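PDB 3BN1: GDP-perosamine synthase from Caulobacter crescentus, which catalyses the pyridoxal 5'-phosphate-dependent transfer of an amino group from L-glutamate to GDP-4-keto-6-deoxy-D-mannose, giving GDP-perosamine for O-antigen synthesis. Local coordinates for residues A[298-312]-A[361-373]. Sequence-based numbering, arbitrary orientation.
With NA (sodium ion), chain F.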
loop_
_atom_site.group_PDB
_atom_site.type_symbol
_atom_site.label_atom_id
_atom_site.label_comp_id
_atom_site.label_asym_id
_atom_site.label_seq_id
_atom_site.Cartn_x
_atom_site.Cartn_y
_atom_site.Cartn_z
ATOM N N LEU A 298 38.405 -19.610 -2.424
ATOM C CA LEU A 298 38.800 -18.232 -2.750
ATOM C C LEU A 298 39.462 -17.531 -1.590
ATOM O O LEU A 298 39.278 -17.973 -0.456
ATOM C CB LEU A 298 37.587 -17.430 -3.244
ATOM C CG LEU A 298 37.026 -18.074 -4.528
ATOM C CD1 LEU A 298 35.806 -17.249 -4.830
ATOM C CD2 LEU A 298 37.917 -17.966 -5.735
ATOM N N SER A 299 40.241 -16.479 -1.847
ATOM C CA SER A 299 40.888 -15.676 -0.773
ATOM C C SER A 299 39.996 -14.427 -0.583
ATOM O O SER A 299 39.784 -13.907 0.513
ATOM C CB SER A 299 42.315 -15.201 -1.179
ATOM O OG SER A 299 42.265 -14.222 -2.225
ATOM N N THR A 300 39.436 -13.964 -1.685
ATOM C CA THR A 300 38.498 -12.848 -1.685
ATOM C C THR A 300 37.197 -13.111 -0.915
ATOM O O THR A 300 36.843 -14.250 -0.641
ATOM C CB THR A 300 38.184 -12.415 -3.129
ATOM O OG1 THR A 300 37.669 -11.077 -3.111
ATOM C CG2 THR A 300 37.218 -13.405 -3.906
ATOM N N THR A 301 36.523 -12.052 -0.483
ATOM C CA THR A 301 35.231 -12.219 0.201
ATOM C C THR A 301 34.019 -11.941 -0.729
ATOM O O THR A 301 34.124 -11.228 -1.718
ATOM C CB THR A 301 35.104 -11.228 1.373
ATOM O OG1 THR A 301 34.818 -9.913 0.849
ATOM C CG2 THR A 301 36.331 -11.301 2.314
ATOM N N ARG A 302 32.842 -12.455 -0.415
ATOM C CA ARG A 302 31.678 -12.177 -1.282
ATOM C C ARG A 302 31.398 -10.658 -1.395
ATOM O O ARG A 302 31.075 -10.116 -2.489
ATOM C CB ARG A 302 30.485 -13.027 -0.763
ATOM C CG ARG A 302 29.243 -13.160 -1.620
ATOM C CD ARG A 302 28.308 -11.931 -1.678
ATOM N NE ARG A 302 28.105 -11.284 -0.379
ATOM C CZ ARG A 302 27.372 -11.780 0.611
ATOM N NH1 ARG A 302 27.255 -11.082 1.733
ATOM N NH2 ARG A 302 26.676 -12.910 0.446
ATOM N N ASP A 303 31.497 -9.915 -0.289
ATOM C CA ASP A 303 31.230 -8.497 -0.421
ATOM C C ASP A 303 32.235 -7.778 -1.288
ATOM O O ASP A 303 31.888 -6.842 -2.028
ATOM C CB ASP A 303 31.055 -7.795 0.943
ATOM C CG ASP A 303 29.851 -8.336 1.695
ATOM O OD1 ASP A 303 29.025 -9.046 1.092
ATOM O OD2 ASP A 303 29.727 -8.092 2.907
ATOM N N GLN A 304 33.475 -8.273 -1.243
ATOM C CA GLN A 304 34.534 -7.661 -2.059
ATOM C C GLN A 304 34.293 -7.921 -3.574
ATOM O O GLN A 304 34.482 -7.052 -4.379
ATOM C CB GLN A 304 35.907 -8.184 -1.647
ATOM C CG GLN A 304 37.054 -7.367 -2.245
ATOM C CD GLN A 304 36.943 -5.859 -1.892
ATOM O OE1 GLN A 304 36.876 -5.521 -0.731
ATOM N NE2 GLN A 304 36.899 -4.976 -2.900
ATOM N N VAL A 305 33.888 -9.132 -3.956
ATOM C CA VAL A 305 33.562 -9.477 -5.332
ATOM C C VAL A 305 32.463 -8.560 -5.838
ATOM O O VAL A 305 32.571 -8.048 -6.938
ATOM C CB VAL A 305 32.981 -10.939 -5.376
ATOM C CG1 VAL A 305 32.258 -11.216 -6.716
ATOM C CG2 VAL A 305 34.110 -11.955 -5.077
ATOM N N ILE A 306 31.451 -8.281 -5.007
ATOM C CA ILE A 306 30.356 -7.396 -5.442
ATOM C C ILE A 306 30.963 -6.026 -5.704
ATOM O O ILE A 306 30.707 -5.384 -6.729
ATOM C CB ILE A 306 29.217 -7.260 -4.372
ATOM C CG1 ILE A 306 28.305 -8.503 -4.354
ATOM C CG2 ILE A 306 28.316 -6.109 -4.732
ATOM C CD1 ILE A 306 27.579 -8.753 -3.001
ATOM N N LYS A 307 31.849 -5.593 -4.815
ATOM C CA LYS A 307 32.454 -4.291 -5.100
ATOM C C LYS A 307 33.310 -4.362 -6.331
ATOM O O LYS A 307 33.381 -3.399 -7.074
ATOM C CB LYS A 307 33.375 -3.843 -3.968
ATOM C CG LYS A 307 32.558 -3.765 -2.709
ATOM C CD LYS A 307 33.368 -3.370 -1.538
ATOM C CE LYS A 307 32.550 -3.314 -0.247
ATOM N NZ LYS A 307 33.489 -3.532 0.912
ATOM N N ASP A 308 34.031 -5.454 -6.539
ATOM C CA ASP A 308 34.874 -5.434 -7.723
ATOM C C ASP A 308 34.076 -5.506 -9.008
ATOM O O ASP A 308 34.436 -4.918 -10.036
ATOM C CB ASP A 308 35.876 -6.563 -7.638
ATOM C CG ASP A 308 36.801 -6.418 -6.439
ATOM O OD1 ASP A 308 36.967 -5.304 -5.859
ATOM O OD2 ASP A 308 37.406 -7.449 -6.073
ATOM N N LEU A 309 32.971 -6.226 -8.961
ATOM C CA LEU A 309 32.127 -6.320 -10.158
ATOM C C LEU A 309 31.592 -4.938 -10.441
ATOM O O LEU A 309 31.529 -4.489 -11.575
ATOM C CB LEU A 309 30.972 -7.318 -9.921
ATOM C CG LEU A 309 31.371 -8.794 -9.723
ATOM C CD1 LEU A 309 30.301 -9.709 -9.206
ATOM C CD2 LEU A 309 31.890 -9.361 -11.076
ATOM N N ASP A 310 31.161 -4.254 -9.390
ATOM C CA ASP A 310 30.620 -2.890 -9.534
ATOM C C ASP A 310 31.570 -1.953 -10.300
ATOM O O ASP A 310 31.165 -1.226 -11.216
ATOM C CB ASP A 310 30.449 -2.300 -8.114
ATOM C CG ASP A 310 29.603 -1.010 -8.115
ATOM O OD1 ASP A 310 28.846 -0.775 -9.089
ATOM O OD2 ASP A 310 29.715 -0.207 -7.157
ATOM N N ALA A 311 32.824 -1.939 -9.854
ATOM C CA ALA A 311 33.881 -1.090 -10.421
ATOM C C ALA A 311 34.035 -1.475 -11.895
ATOM O O ALA A 311 34.388 -0.660 -12.725
ATOM C CB ALA A 311 35.223 -1.325 -9.673
ATOM N N LEU A 312 33.737 -2.730 -12.219
ATOM C CA LEU A 312 33.799 -3.215 -13.594
ATOM C C LEU A 312 32.480 -2.950 -14.286
ATOM O O LEU A 312 32.309 -3.410 -15.400
ATOM C CB LEU A 312 34.202 -4.696 -13.694
ATOM C CG LEU A 312 35.702 -4.946 -13.399
ATOM C CD1 LEU A 312 36.073 -6.328 -12.832
ATOM C CD2 LEU A 312 36.597 -4.528 -14.612
ATOM N N ILE A 361 26.552 -11.439 -20.963
ATOM C CA ILE A 361 26.854 -12.585 -20.143
ATOM C C ILE A 361 28.316 -12.899 -20.298
ATOM O O ILE A 361 29.013 -13.141 -19.313
ATOM C CB ILE A 361 25.954 -13.811 -20.358
ATOM C CG1 ILE A 361 24.461 -13.448 -20.172
ATOM C CG2 ILE A 361 26.490 -14.997 -19.543
ATOM C CD1 ILE A 361 24.179 -12.476 -18.951
ATOM N N ASP A 362 28.828 -12.811 -21.510
ATOM C CA ASP A 362 30.253 -13.039 -21.644
ATOM C C ASP A 362 31.067 -12.114 -20.687
ATOM O O ASP A 362 32.046 -12.510 -20.019
ATOM C CB ASP A 362 30.627 -12.714 -23.091
ATOM C CG ASP A 362 30.323 -13.857 -24.038
ATOM O OD1 ASP A 362 30.211 -15.003 -23.552
ATOM O OD2 ASP A 362 30.202 -13.620 -25.264
ATOM N N ARG A 363 30.633 -10.870 -20.655
ATOM C CA ARG A 363 31.243 -9.791 -19.865
ATOM C C ARG A 363 31.186 -10.093 -18.375
ATOM O O ARG A 363 32.182 -9.982 -17.672
ATOM C CB ARG A 363 30.466 -8.509 -20.154
ATOM C CG ARG A 363 31.118 -7.307 -19.528
ATOM C CD ARG A 363 30.619 -5.973 -20.136
ATOM N NE ARG A 363 30.865 -4.884 -19.190
ATOM C CZ ARG A 363 30.051 -3.855 -18.968
ATOM N NH1 ARG A 363 28.916 -3.701 -19.660
ATOM N NH2 ARG A 363 30.416 -2.932 -18.090
ATOM N N VAL A 364 30.039 -10.541 -17.891
ATOM C CA VAL A 364 29.926 -10.883 -16.477
ATOM C C VAL A 364 30.910 -12.020 -16.166
ATOM O O VAL A 364 31.617 -12.066 -15.164
ATOM C CB VAL A 364 28.482 -11.433 -16.279
ATOM C CG1 VAL A 364 28.264 -11.997 -14.860
ATOM C CG2 VAL A 364 27.535 -10.331 -16.476
ATOM N N ILE A 365 30.946 -13.020 -17.039
ATOM C CA ILE A 365 31.836 -14.106 -16.723
ATOM C C ILE A 365 33.324 -13.727 -16.739
ATOM O O ILE A 365 34.109 -14.252 -15.957
ATOM C CB ILE A 365 31.600 -15.288 -17.643
ATOM C CG1 ILE A 365 30.336 -16.008 -17.121
ATOM C CG2 ILE A 365 32.875 -16.207 -17.644
ATOM C CD1 ILE A 365 29.519 -16.631 -18.192
ATOM N N ALA A 366 33.700 -12.847 -17.659
ATOM C CA ALA A 366 35.072 -12.451 -17.759
ATOM C C ALA A 366 35.448 -11.675 -16.508
ATOM O O ALA A 366 36.553 -11.857 -15.971
ATOM C CB ALA A 366 35.264 -11.589 -18.988
ATOM N N ALA A 367 34.524 -10.812 -16.067
ATOM C CA ALA A 367 34.710 -10.024 -14.846
ATOM C C ALA A 367 34.879 -10.964 -13.652
ATOM O O ALA A 367 35.784 -10.756 -12.849
ATOM C CB ALA A 367 33.535 -9.066 -14.594
ATOM N N LEU A 368 34.054 -12.015 -13.584
ATOM C CA LEU A 368 34.147 -12.987 -12.494
ATOM C C LEU A 368 35.478 -13.710 -12.569
ATOM O O LEU A 368 36.068 -14.038 -11.543
ATOM C CB LEU A 368 33.002 -13.977 -12.585
ATOM C CG LEU A 368 31.585 -13.483 -12.150
ATOM C CD1 LEU A 368 30.583 -14.605 -12.409
ATOM C CD2 LEU A 368 31.613 -13.233 -10.582
ATOM N N ASP A 369 35.929 -14.039 -13.791
ATOM C CA ASP A 369 37.233 -14.644 -13.955
ATOM C C ASP A 369 38.323 -13.713 -13.327
ATOM O O ASP A 369 39.260 -14.144 -12.586
ATOM C CB ASP A 369 37.518 -14.923 -15.433
ATOM C CG ASP A 369 38.949 -15.408 -15.659
ATOM O OD1 ASP A 369 39.373 -16.359 -14.961
ATOM O OD2 ASP A 369 39.681 -14.780 -16.454
ATOM N N GLN A 370 38.176 -12.423 -13.590
ATOM C CA GLN A 370 39.078 -11.406 -13.036
ATOM C C GLN A 370 39.027 -11.218 -11.511
ATOM O O GLN A 370 40.045 -11.126 -10.880
ATOM C CB GLN A 370 38.835 -10.070 -13.728
ATOM C CG GLN A 370 39.497 -8.887 -13.050
ATOM C CD GLN A 370 39.708 -7.758 -14.036
ATOM O OE1 GLN A 370 39.227 -7.833 -15.177
ATOM N NE2 GLN A 370 40.431 -6.713 -13.615
ATOM N N VAL A 371 37.830 -11.145 -10.932
ATOM C CA VAL A 371 37.645 -10.904 -9.499
ATOM C C VAL A 371 37.587 -12.067 -8.511
ATOM O O VAL A 371 37.621 -11.857 -7.312
ATOM C CB VAL A 371 36.490 -9.883 -9.227
ATOM C CG1 VAL A 371 36.650 -8.703 -10.207
ATOM C CG2 VAL A 371 35.069 -10.553 -9.388
ATOM N N LEU A 372 37.447 -13.299 -8.998
ATOM C CA LEU A 372 37.352 -14.429 -8.079
ATOM C C LEU A 372 38.767 -14.870 -7.783
ATOM O O LEU A 372 39.306 -15.768 -8.451
ATOM C CB LEU A 372 36.557 -15.603 -8.702
ATOM C CG LEU A 372 35.075 -15.264 -8.943
ATOM C CD1 LEU A 372 34.196 -16.422 -9.485
ATOM C CD2 LEU A 372 34.548 -14.708 -7.620
ATOM N N VAL A 373 39.391 -14.221 -6.808
ATOM C CA VAL A 373 40.768 -14.545 -6.471
ATOM C C VAL A 373 40.884 -15.034 -5.016
ATOM O O VAL A 373 42.012 -15.320 -4.549
ATOM C CB VAL A 373 41.704 -13.360 -6.750
ATOM C CG1 VAL A 373 41.631 -12.991 -8.202
ATOM C CG2 VAL A 373 41.228 -12.160 -5.913
ATOM O OXT VAL A 373 39.860 -15.137 -4.297
HETATM NA NA NA F . 37.588 -18.579 1.254
HETATM O O HOH W 1 37.150 -10.064 -5.409
HETATM O O HOH W 2 37.083 -15.825 1.666
HETATM O O HOH W 3 33.127 -5.122 -17.702
HETATM O O HOH W 4 39.864 -19.056 2.154
HETATM O O HOH W 5 35.396 -18.570 -0.279
#
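The C-terminal carboxylate of V373 is held by the loop that leads into helix 302-311. V373 OXT accepts two backbone bonds, from S299 N at 2.8 Å and from T300 N at 2.9 Å, the latter almost straight (172°). The other oxygen, V373 O, takes the hydroxyl of S299 at 2.6 Å (OG to O). That OG lies between its own backbone N and carbonyl carbon (chi1 69°) and meets V373 O from above the carboxylate plane. L298 O, in the same loop, binds the sodium ion together with E296 O. Beyond the loop, two small-domain helices of this aspartate aminotransferase-type fold pack with N-to-C directions 128° apart and axes 9.8 Å apart at the closest point. Both lie against strand 347-350: V305 and L309 touch L348, and L368 touches L350. The V371 side chain points toward helix 302-311. V371 CG1 presses on D308 CB (3.4 Å) and on CD1 of L312, while CG2 meets L309 CD2 and V305 CG1. L309 CD2 also reaches A367 CB and L368 CD2. L372 CD2 touches both V305 CG2 and L298 CD1. One water accepts from T300 OG1 and donates to D308 OD2 and to V371 O, the last at 2.7 Å. At the far end, R363 NH2 makes a weak bond to L312 O (3.3 Å). A second water joins R363 NE to the same oxygen, and R363 NH1 bonds P7 O.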